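Local coordinates for chemotaxis protein CheX (Vibrio vulnificus, PDB 6VPW) that probably removes the phosphoryl group from the response regulator CheY in bacterial chemotaxis signalling, at residues Asn9-Ser14 and Ile150-Glu155; Ser58-Phe63 and His126-Lys131. All coordinates share one frame; numbering follows the deposited sequence.

Starting from the N terminus, helix 8-23 supplies Asn9-Ser14, whose partner, Ile150-Glu155, is the very end of the chain, so interaction 1 closes a loop of 135 intervening residues. Interaction 2 closes a shorter loop of 62 residues, from Ser58-Phe63 to His126-Lys131, and falls wholly within the larger one; the two do not cross. They meet in the six-stranded antiparallel sheet, where strands 56-63 and 148-154 are neighbours: Glu151 O lies 2.9 Å from Ser60 N, a probable hydrogen bond. Interaction 1 packs the N-terminal helix on one face of this sheet, and interaction 2 lays strand 126-130 over the opposite face, at the dimer interface.

Interaction 1 of 2, residues Asn9-Ser14 and Ile150-Glu155; sequences NPFLAS and IEICFE
Phe11 reaches from the helix to Ile152 and Phe154 on the C-terminal strand, and its ring is the central element on the helix side. At the root, Phe11 CB lies at the margin of the Ile152 CD1 methyl. CG stands anti to the carbonyl carbon (chi1 -81°), directing the ring to the strand. Ile152 CD1 then sits over one ring face in a CH-pi arrangement, so that CG, both CD atoms, both CE atoms and CZ all face this one methyl; the modelled separation is too short for carbons, and its exact placement is doubtful. Further out, Phe11 CE2 also meets Phe154 CE2 at 4.0 Å, the two side chains reaching tip to tip, with Phe11 CE2 near the plane of the Phe154 ring at its edge. Helix and strand run nearly antiparallel, with segment axes 10.0 Å apart, the separation of a helix packed on the face of a beta sheet. The layer continues on helix 85-107, where Ala102 and Leu106 touch Phe11, while Met59 of the neighbouring strand touches Phe11, Ile150 and Ile152. Toward the start of the strand segment Ile150 contributes its tip, Ile150 CD1 lying 3.8 Å from Phe11 O. On the other face of the sheet, Cys153 forms a disulfide with Cys132.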
loop_
_atom_site.group_PDB
_atom_site.type_symbol
_atom_site.label_atom_id
_atom_site.label_comp_id
_atom_site.label_asym_id
_atom_site.label_seq_id
_atom_site.Cartn_x
_atom_site.Cartn_y
_atom_site.Cartn_z
ATOM N N ASN A 9 -5.774 11.608 16.053
ATOM C CA ASN A 9 -6.317 12.962 15.744
ATOM C C ASN A 9 -5.480 13.714 14.708
ATOM O O ASN A 9 -6.051 14.345 13.825
ATOM C CB ASN A 9 -6.539 13.765 17.021
ATOM C CG ASN A 9 -7.653 13.171 17.854
ATOM O OD1 ASN A 9 -8.456 12.395 17.346
ATOM N ND2 ASN A 9 -7.716 13.534 19.119
ATOM N N PRO A 10 -4.134 13.757 14.798
ATOM C CA PRO A 10 -3.335 14.438 13.778
ATOM C C PRO A 10 -3.635 13.955 12.351
ATOM O O PRO A 10 -3.711 14.818 11.475
ATOM C CB PRO A 10 -1.894 14.131 14.192
ATOM C CG PRO A 10 -1.983 13.951 15.687
ATOM C CD PRO A 10 -3.315 13.268 15.915
ATOM N N PHE A 11 -3.788 12.631 12.143
ATOM C CA PHE A 11 -4.112 12.094 10.791
ATOM C C PHE A 11 -5.544 12.494 10.389
ATOM O O PHE A 11 -5.730 12.934 9.259
ATOM C CB PHE A 11 -3.879 10.575 10.691
ATOM C CG PHE A 11 -2.437 10.197 10.471
ATOM C CD1 PHE A 11 -1.906 10.145 9.189
ATOM C CD2 PHE A 11 -1.584 9.965 11.543
ATOM C CE1 PHE A 11 -0.561 9.863 8.982
ATOM C CE2 PHE A 11 -0.246 9.662 11.335
ATOM C CZ PHE A 11 0.263 9.607 10.054
ATOM N N LEU A 12 -6.507 12.344 11.297
ATOM C CA LEU A 12 -7.938 12.656 11.026
ATOM C C LEU A 12 -8.058 14.141 10.662
ATOM O O LEU A 12 -8.639 14.442 9.610
ATOM C CB LEU A 12 -8.750 12.292 12.274
ATOM C CG LEU A 12 -10.276 12.336 12.163
ATOM C CD1 LEU A 12 -10.906 11.499 13.257
ATOM C CD2 LEU A 12 -10.812 13.762 12.233
ATOM N N ALA A 13 -7.473 15.011 11.482
ATOM C CA ALA A 13 -7.505 16.475 11.259
ATOM C C ALA A 13 -6.813 16.826 9.935
ATOM O O ALA A 13 -7.319 17.692 9.184
ATOM C CB ALA A 13 -6.850 17.168 12.438
ATOM N N SER A 14 -5.717 16.125 9.630
ATOM C CA SER A 14 -4.941 16.414 8.397
ATOM C C SER A 14 -5.771 16.131 7.136
ATOM O O SER A 14 -5.723 16.975 6.215
ATOM C CB SER A 14 -3.646 15.657 8.379
ATOM O OG SER A 14 -2.833 16.103 7.313
ATOM N N ILE A 150 -9.817 6.420 6.588
ATOM C CA ILE A 150 -8.365 6.315 6.867
ATOM C C ILE A 150 -8.185 5.065 7.717
ATOM O O ILE A 150 -9.027 4.830 8.625
ATOM C CB ILE A 150 -7.809 7.536 7.614
ATOM C CG1 ILE A 150 -7.873 8.797 6.761
ATOM C CG2 ILE A 150 -6.379 7.266 8.097
ATOM C CD1 ILE A 150 -7.555 10.048 7.534
ATOM N N GLU A 151 -7.168 4.274 7.395
ATOM C CA GLU A 151 -6.812 3.155 8.291
ATOM C C GLU A 151 -5.357 3.388 8.663
ATOM O O GLU A 151 -4.540 3.809 7.772
ATOM C CB GLU A 151 -7.048 1.775 7.686
ATOM C CG GLU A 151 -8.509 1.424 7.510
ATOM C CD GLU A 151 -8.720 -0.037 7.153
ATOM O OE1 GLU A 151 -9.829 -0.385 6.707
ATOM O OE2 GLU A 151 -7.783 -0.818 7.339
ATOM N N ILE A 152 -5.036 3.145 9.928
ATOM C CA ILE A 152 -3.639 3.406 10.355
ATOM C C ILE A 152 -3.237 2.327 11.354
ATOM O O ILE A 152 -4.121 1.817 12.073
ATOM C CB ILE A 152 -3.535 4.841 10.896
ATOM C CG1 ILE A 152 -2.097 5.347 10.916
ATOM C CG2 ILE A 152 -4.213 4.970 12.252
ATOM C CD1 ILE A 152 -2.024 6.855 10.943
ATOM N N CYS A 153 -1.971 1.940 11.296
ATOM C CA CYS A 153 -1.403 0.909 12.200
ATOM C C CYS A 153 0.034 1.330 12.493
ATOM O O CYS A 153 0.784 1.558 11.518
ATOM C CB CYS A 153 -1.443 -0.486 11.569
ATOM S SG CYS A 153 -1.159 -1.874 12.721
ATOM N N PHE A 154 0.371 1.509 13.768
ATOM C CA PHE A 154 1.774 1.782 14.172
ATOM C C PHE A 154 2.202 0.698 15.158
ATOM O O PHE A 154 1.357 0.236 15.946
ATOM C CB PHE A 154 1.958 3.156 14.818
ATOM C CG PHE A 154 2.068 4.311 13.862
ATOM C CD1 PHE A 154 3.297 4.670 13.335
ATOM C CD2 PHE A 154 0.952 5.045 13.507
ATOM C CE1 PHE A 154 3.409 5.757 12.487
ATOM C CE2 PHE A 154 1.065 6.124 12.648
ATOM C CZ PHE A 154 2.293 6.470 12.135
ATOM N N GLU A 155 3.464 0.286 15.081
ATOM C CA GLU A 155 4.014 -0.717 16.040
ATOM C C GLU A 155 5.327 -0.173 16.624
ATOM O O GLU A 155 5.880 -0.726 17.573
ATOM C CB GLU A 155 4.196 -2.076 15.362
ATOM C CG GLU A 155 5.083 -2.029 14.141
ATOM C CD GLU A 155 5.543 -3.390 13.660
ATOM O OE1 GLU A 155 6.765 -3.630 13.726
ATOM O OE2 GLU A 155 4.685 -4.200 13.225
ATOM O OXT GLU A 155 5.875 0.840 16.178
#

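Interaction 2 of 2, residues Ser58-Phe63 and His126-Lys131; sequences SMSITF and HTIRHK
The imidazole of His130 is held edge-on between Ser58 and Ser60, both hydroxyls in the ring plane. Ser58 OG hydrogen-bonds His130 ND1 at 2.7 Å, and Ser60 OG bonds His130 NE2 at the same 2.7 Å; bonded through both nitrogens, the ring has its rotation fixed. Each serine presents OG between its own backbone N and carbonyl carbon (chi1 52° and 57°), aiming it at the ring. The second imidazole, His126, is met obliquely by Thr62 CG2, 4.5 Å from His126 NE2; His126 NE2 and Thr62 OG1 both bond Ser45 OG, and His126 ND1 bonds Gly123 O. The strands lie 165° apart in direction, with axes 8.7 Å from each other, too far for backbone pairing, so strand 126-130 forms a second layer over the main sheet. Its Thr127-His130 part pairs antiparallel with a strand of the second subunit, so the small sheet it forms with strand 41-42 runs on into that subunit. Between the two histidines along the strand, Ile128 points at the main sheet: Ile128 CG2 lies 3.6 Å from Ser60 OG, and Ile128 CD1 packs tightly on Thr62 OG1 at 3.2 Å as these two side chains slide past each other in opposite directions. Ser58 OG also bonds Thr117 OG1 of the second subunit and, at 2.7 Å, a water that donates a weak bond to Lys131 O; Lys131 NZ forms a salt bridge with Asp89 of the second subunit.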
loop_
_atom_site.group_PDB
_atom_site.type_symbol
_atom_site.label_atom_id
_atom_site.label_comp_id
_atom_site.label_asym_id
_atom_site.label_seq_id
_atom_site.Cartn_x
_atom_site.Cartn_y
_atom_site.Cartn_z
ATOM N N SER A 58 1.893 2.042 8.895
ATOM C CA SER A 58 1.343 2.350 7.553
ATOM C C SER A 58 0.026 3.107 7.699
ATOM O O SER A 58 -0.616 2.998 8.751
ATOM C CB SER A 58 1.147 1.089 6.742
ATOM O OG SER A 58 0.380 0.121 7.476
ATOM N N MET A 59 -0.299 3.884 6.677
ATOM C CA MET A 59 -1.578 4.621 6.624
ATOM C C MET A 59 -2.179 4.427 5.223
ATOM O O MET A 59 -1.406 4.350 4.230
ATOM C CB MET A 59 -1.335 6.101 6.933
ATOM C CG MET A 59 -2.602 6.920 7.014
ATOM S SD MET A 59 -3.010 7.654 5.426
ATOM C CE MET A 59 -2.008 9.138 5.496
ATOM N N SER A 60 -3.503 4.283 5.159
ATOM C CA SER A 60 -4.215 4.227 3.865
ATOM C C SER A 60 -5.402 5.196 3.926
ATOM O O SER A 60 -5.950 5.406 5.026
ATOM C CB SER A 60 -4.660 2.830 3.505
ATOM O OG SER A 60 -5.489 2.274 4.516
ATOM N N ILE A 61 -5.663 5.856 2.803
ATOM C CA ILE A 61 -6.865 6.707 2.623
ATOM C C ILE A 61 -7.624 6.076 1.474
ATOM O O ILE A 61 -7.036 5.965 0.378
ATOM C CB ILE A 61 -6.544 8.173 2.295
ATOM C CG1 ILE A 61 -5.546 8.786 3.277
ATOM C CG2 ILE A 61 -7.844 8.954 2.238
ATOM C CD1 ILE A 61 -5.088 10.165 2.871
ATOM N N THR A 62 -8.871 5.698 1.722
ATOM C CA THR A 62 -9.689 5.048 0.676
ATOM C C THR A 62 -10.868 5.961 0.365
ATOM O O THR A 62 -11.499 6.448 1.335
ATOM C CB THR A 62 -10.142 3.665 1.153
ATOM O OG1 THR A 62 -8.962 2.880 1.367
ATOM C CG2 THR A 62 -11.068 3.009 0.155
ATOM N N PHE A 63 -11.152 6.139 -0.926
ATOM C CA PHE A 63 -12.267 7.002 -1.380
ATOM C C PHE A 63 -13.244 6.250 -2.277
ATOM O O PHE A 63 -12.810 5.435 -3.131
ATOM C CB PHE A 63 -11.742 8.154 -2.246
ATOM C CG PHE A 63 -10.788 9.092 -1.559
ATOM C CD1 PHE A 63 -11.253 10.188 -0.859
ATOM C CD2 PHE A 63 -9.425 8.857 -1.590
ATOM C CE1 PHE A 63 -10.370 11.051 -0.228
ATOM C CE2 PHE A 63 -8.544 9.723 -0.967
ATOM C CZ PHE A 63 -9.018 10.830 -0.308
ATOM N N HIS A 126 -12.618 -2.476 -3.865
ATOM C CA HIS A 126 -11.489 -3.248 -3.273
ATOM C C HIS A 126 -11.445 -3.045 -1.750
ATOM O O HIS A 126 -12.014 -2.021 -1.254
ATOM C CB HIS A 126 -10.150 -2.850 -3.907
ATOM C CG HIS A 126 -9.677 -1.485 -3.536
ATOM N ND1 HIS A 126 -9.844 -0.401 -4.363
ATOM C CD2 HIS A 126 -9.023 -1.027 -2.441
ATOM C CE1 HIS A 126 -9.321 0.674 -3.784
ATOM N NE2 HIS A 126 -8.827 0.321 -2.605
ATOM N N THR A 127 -10.793 -3.963 -1.027
ATOM C CA THR A 127 -10.664 -3.835 0.451
ATOM C C THR A 127 -9.190 -3.722 0.839
ATOM O O THR A 127 -8.334 -4.234 0.099
ATOM C CB THR A 127 -11.303 -5.024 1.188
ATOM O OG1 THR A 127 -10.644 -6.207 0.755
ATOM C CG2 THR A 127 -12.776 -5.184 0.911
ATOM N N ILE A 128 -8.926 -3.124 1.997
ATOM C CA ILE A 128 -7.547 -2.912 2.514
ATOM C C ILE A 128 -7.422 -3.568 3.887
ATOM O O ILE A 128 -8.377 -3.486 4.684
ATOM C CB ILE A 128 -7.226 -1.407 2.559
ATOM C CG1 ILE A 128 -7.228 -0.827 1.142
ATOM C CG2 ILE A 128 -5.913 -1.135 3.287
ATOM C CD1 ILE A 128 -6.711 0.580 1.046
ATOM N N ARG A 129 -6.293 -4.223 4.135
ATOM C CA ARG A 129 -6.051 -4.859 5.448
ATOM C C ARG A 129 -4.606 -4.581 5.845
ATOM O O ARG A 129 -3.687 -5.104 5.173
ATOM C CB ARG A 129 -6.360 -6.356 5.419
ATOM C CG ARG A 129 -7.808 -6.661 5.063
ATOM C CD ARG A 129 -8.219 -8.077 5.399
ATOM N NE ARG A 129 -9.523 -8.404 4.834
ATOM C CZ ARG A 129 -10.292 -9.417 5.229
ATOM N NH1 ARG A 129 -9.913 -10.200 6.223
ATOM N NH2 ARG A 129 -11.457 -9.629 4.643
ATOM N N HIS A 130 -4.431 -3.718 6.844
ATOM C CA HIS A 130 -3.081 -3.453 7.382
ATOM C C HIS A 130 -2.640 -4.675 8.178
ATOM O O HIS A 130 -3.494 -5.312 8.815
ATOM C CB HIS A 130 -3.096 -2.179 8.218
ATOM C CG HIS A 130 -3.296 -0.960 7.388
ATOM N ND1 HIS A 130 -2.278 -0.067 7.157
ATOM C CD2 HIS A 130 -4.370 -0.506 6.702
ATOM C CE1 HIS A 130 -2.721 0.905 6.384
ATOM N NE2 HIS A 130 -3.998 0.650 6.080
ATOM N N LYS A 131 -1.356 -5.000 8.110
ATOM C CA LYS A 131 -0.816 -6.126 8.906
ATOM C C LYS A 131 0.298 -5.547 9.771
ATOM O O LYS A 131 1.407 -5.395 9.256
ATOM C CB LYS A 131 -0.326 -7.246 7.978
ATOM C CG LYS A 131 -1.306 -7.676 6.890
ATOM C CD LYS A 131 -2.568 -8.370 7.397
ATOM C CE LYS A 131 -3.603 -8.583 6.304
ATOM N NZ LYS A 131 -4.753 -9.405 6.763
HETATM O O HOH W 1 0.642 -2.441 8.167
#